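Local coordinates for elicitor protein Hrip2 (Magnaporthe oryzae, PDB 5FID), which is a secreted fungal protein elicitor of the Bys1 family that probably triggers defence responses in the host plant, at residues C113-P117 with D118-V122. The protein carries 1 engineered substitution. Sequence-based numbering, arbitrary orientation.
Sequences CYSRP and DMKKV
A type I beta turn from Arg116 to Met119, with Pro117 and Asp118 at its corners, folds the chain back on itself in the loop that leads from strand 104-106 into strand 123-126. Arg116 N donates to Met119 O at 2.9 Å, and Met119 N returns a more bent bond to Arg116 O at 3.1 Å (137° at the hydrogen). Farther from the corner, a side chain takes over: Ser115 OG accepts a hydrogen bond from Lys121 N at 2.9 Å, almost straight at 170°. The same hydroxyl also bonds Glu79 on strand 75-81, whose carboxylate forms a salt bridge with Lys120, as does Glu83; Lys120 NZ also reaches Tyr75 OH of the second subunit. Lys121 runs extended back along the first arm, bringing CD to 3.5 Å from Cys113 O, and its NZ bonds Gly112 O. Over one face of the Arg116 guanidinium lies Pro117 CD, 3.4 Å above the plane and toward the rim. A water links Arg116 NH2 to Asp118 OD1, their opposite charges bridged rather than paired, while Arg116 NH1 holds Ser82. Two partners thus grip the Ser115 hydroxyl, and Lys120 probably balances the charge of Glu79.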
ATOM      1  N   CYS A 113      -8.386   9.082   8.981  1.00 13.70           N
ATOM      2  CA  CYS A 113      -8.436   7.706   8.477  1.00 14.53           C
ATOM      3  C   CYS A 113      -8.194   7.638   6.966  1.00 15.37           C
ATOM      4  O   CYS A 113      -7.645   6.652   6.448  1.00 13.32           O
ATOM      5  CB  CYS A 113      -9.767   7.047   8.855  1.00 14.93           C
ATOM      6  SG  CYS A 113     -10.116   5.432   8.081  1.00 15.11           S
ATOM      7  N   TYR A 114      -8.593   8.703   6.274  1.00 12.37           N
ATOM      8  CA  TYR A 114      -8.456   8.800   4.836  1.00 12.12           C
ATOM      9  C   TYR A 114      -7.029   9.119   4.426  1.00 12.11           C
ATOM     10  O   TYR A 114      -6.232   9.611   5.230  1.00 13.26           O
ATOM     11  CB  TYR A 114      -9.384   9.902   4.301  1.00 12.13           C
ATOM     12  CG  TYR A 114     -10.847   9.651   4.587  1.00 12.16           C
ATOM     13  CD1 TYR A 114     -11.406   9.995   5.808  1.00 11.79           C
ATOM     14  CD2 TYR A 114     -11.666   9.061   3.633  1.00 12.06           C
ATOM     15  CE1 TYR A 114     -12.749   9.754   6.078  1.00 12.92           C
ATOM     16  CE2 TYR A 114     -13.005   8.815   3.891  1.00 12.98           C
ATOM     17  CZ  TYR A 114     -13.539   9.163   5.114  1.00 12.98           C
ATOM     18  OH  TYR A 114     -14.870   8.916   5.356  1.00 13.77           O
ATOM     19  N   SER A 115      -6.714   8.860   3.164  1.00 11.92           N
ATOM     20  CA  SER A 115      -5.460   9.331   2.600  1.00 12.42           C
ATOM     21  C   SER A 115      -5.538  10.846   2.512  1.00 12.98           C
ATOM     22  O   SER A 115      -6.546  11.407   2.064  1.00 11.96           O
ATOM     23  CB  SER A 115      -5.228   8.741   1.215  1.00 13.54           C
ATOM     24  OG  SER A 115      -3.894   8.992   0.791  1.00 13.19           O
ATOM     25  N   ARG A 116      -4.470  11.503   2.948  1.00 12.28           N
ATOM     26  CA  ARG A 116      -4.443  12.957   3.075  1.00 12.70           C
ATOM     27  C   ARG A 116      -3.209  13.513   2.380  1.00 14.08           C
ATOM     28  O   ARG A 116      -2.241  12.783   2.180  1.00 13.19           O
ATOM     29  CB  ARG A 116      -4.410  13.330   4.567  1.00 14.12           C
ATOM     30  CG  ARG A 116      -5.533  12.717   5.389  1.00 11.41           C
ATOM     31  CD  ARG A 116      -6.884  13.407   5.140  1.00 12.32           C
ATOM     32  NE  ARG A 116      -6.729  14.843   5.332  1.00 13.05           N
ATOM     33  CZ  ARG A 116      -7.035  15.774   4.435  1.00 13.26           C
ATOM     34  NH1 ARG A 116      -7.573  15.445   3.260  1.00 10.76           N
ATOM     35  NH2 ARG A 116      -6.801  17.047   4.730  1.00 12.59           N
ATOM     36  N   PRO A 117      -3.227  14.811   2.034  1.00 16.07           N
ATOM     37  CA  PRO A 117      -2.088  15.398   1.323  1.00 16.80           C
ATOM     38  C   PRO A 117      -0.789  15.178   2.080  1.00 17.38           C
ATOM     39  O   PRO A 117       0.236  14.867   1.462  1.00 18.70           O
ATOM     40  CB  PRO A 117      -2.417  16.892   1.306  1.00 18.01           C
ATOM     41  CG  PRO A 117      -3.875  16.966   1.478  1.00 17.31           C
ATOM     42  CD  PRO A 117      -4.291  15.798   2.293  1.00 14.90           C
ATOM     43  N   ASP A 118      -0.846  15.320   3.401  1.00 16.38           N
ATOM     44  CA  ASP A 118       0.345  15.239   4.239  1.00 18.02           C
ATOM     45  C   ASP A 118       0.509  13.891   4.941  1.00 18.63           C
ATOM     46  O   ASP A 118       1.464  13.675   5.693  1.00 17.52           O
ATOM     47  CB  ASP A 118       0.365  16.381   5.259  1.00 19.77           C
ATOM     48  CG  ASP A 118      -0.959  16.546   6.004  1.00 21.33           C
ATOM     49  OD1 ASP A 118      -2.012  16.037   5.547  1.00 18.08           O
ATOM     50  OD2 ASP A 118      -0.937  17.228   7.061  1.00 24.46           O
HETATM   51  N   MSE A 119      -0.430  12.984   4.702  1.00 19.08           N
HETATM   52  CA  MSE A 119      -0.263  11.606   5.146  1.00 17.80           C
HETATM   53  C   MSE A 119      -0.985  10.671   4.194  1.00 16.96           C
HETATM   54  O   MSE A 119      -2.182  10.424   4.347  1.00 15.41           O
HETATM   55  CB  MSE A 119      -0.757  11.412   6.581  1.00 19.26           C
HETATM   56  CG  MSE A 119      -0.602   9.982   7.091  1.00 19.27           C
HETATM   57 SE   MSE A 119       1.238   9.286   6.898  1.00 35.93          SE
HETATM   58  CE  MSE A 119       2.196  10.715   7.839  1.00 22.29           C
ATOM     59  N   LYS A 120      -0.244  10.154   3.216  1.00 15.32           N
ATOM     60  CA  LYS A 120      -0.812   9.265   2.208  1.00 15.30           C
ATOM     61  C   LYS A 120      -1.079   7.881   2.780  1.00 15.86           C
ATOM     62  O   LYS A 120      -0.292   7.348   3.565  1.00 15.45           O
ATOM     63  CB  LYS A 120       0.116   9.170   0.991  1.00 14.95           C
ATOM     64  CG  LYS A 120       0.295  10.495   0.268  1.00 17.72           C
ATOM     65  CD  LYS A 120      -0.988  10.900  -0.461  1.00 17.47           C
ATOM     66  CE  LYS A 120      -0.916  10.520  -1.927  1.00 18.66           C
ATOM     67  NZ  LYS A 120      -2.200  10.767  -2.656  1.00 17.85           N
ATOM     68  N   LYS A 121      -2.208   7.308   2.391  1.00 14.07           N
ATOM     69  CA  LYS A 121      -2.578   5.981   2.844  1.00 13.76           C
ATOM     70  C   LYS A 121      -3.028   5.199   1.631  1.00 14.31           C
ATOM     71  O   LYS A 121      -4.098   5.439   1.078  1.00 11.74           O
ATOM     72  CB  LYS A 121      -3.653   6.057   3.934  1.00 14.25           C
ATOM     73  CG  LYS A 121      -3.086   6.569   5.263  1.00 16.75           C
ATOM     74  CD  LYS A 121      -4.108   6.557   6.384  1.00 17.84           C
ATOM     75  CE  LYS A 121      -3.462   6.973   7.708  1.00 18.92           C
ATOM     76  NZ  LYS A 121      -4.480   7.046   8.808  1.00 20.76           N
ATOM     77  N   VAL A 122      -2.151   4.305   1.188  1.00 12.27           N
ATOM     78  CA  VAL A 122      -2.375   3.501   0.001  1.00 13.26           C
ATOM     79  C   VAL A 122      -2.002   2.093   0.410  1.00 12.76           C
ATOM     80  O   VAL A 122      -0.970   1.903   1.044  1.00 12.39           O
ATOM     81  CB  VAL A 122      -1.478   3.991  -1.166  1.00 13.52           C
ATOM     82  CG1 VAL A 122      -1.714   3.174  -2.434  1.00 13.97           C
ATOM     83  CG2 VAL A 122      -1.741   5.453  -1.451  1.00 14.38           C
TER
HETATM   84  O   HOH W   1      -3.879   9.946   6.695  1.00 14.87           O
HETATM   85  O   HOH W   2      -4.457  16.852   6.702  1.00 15.18           O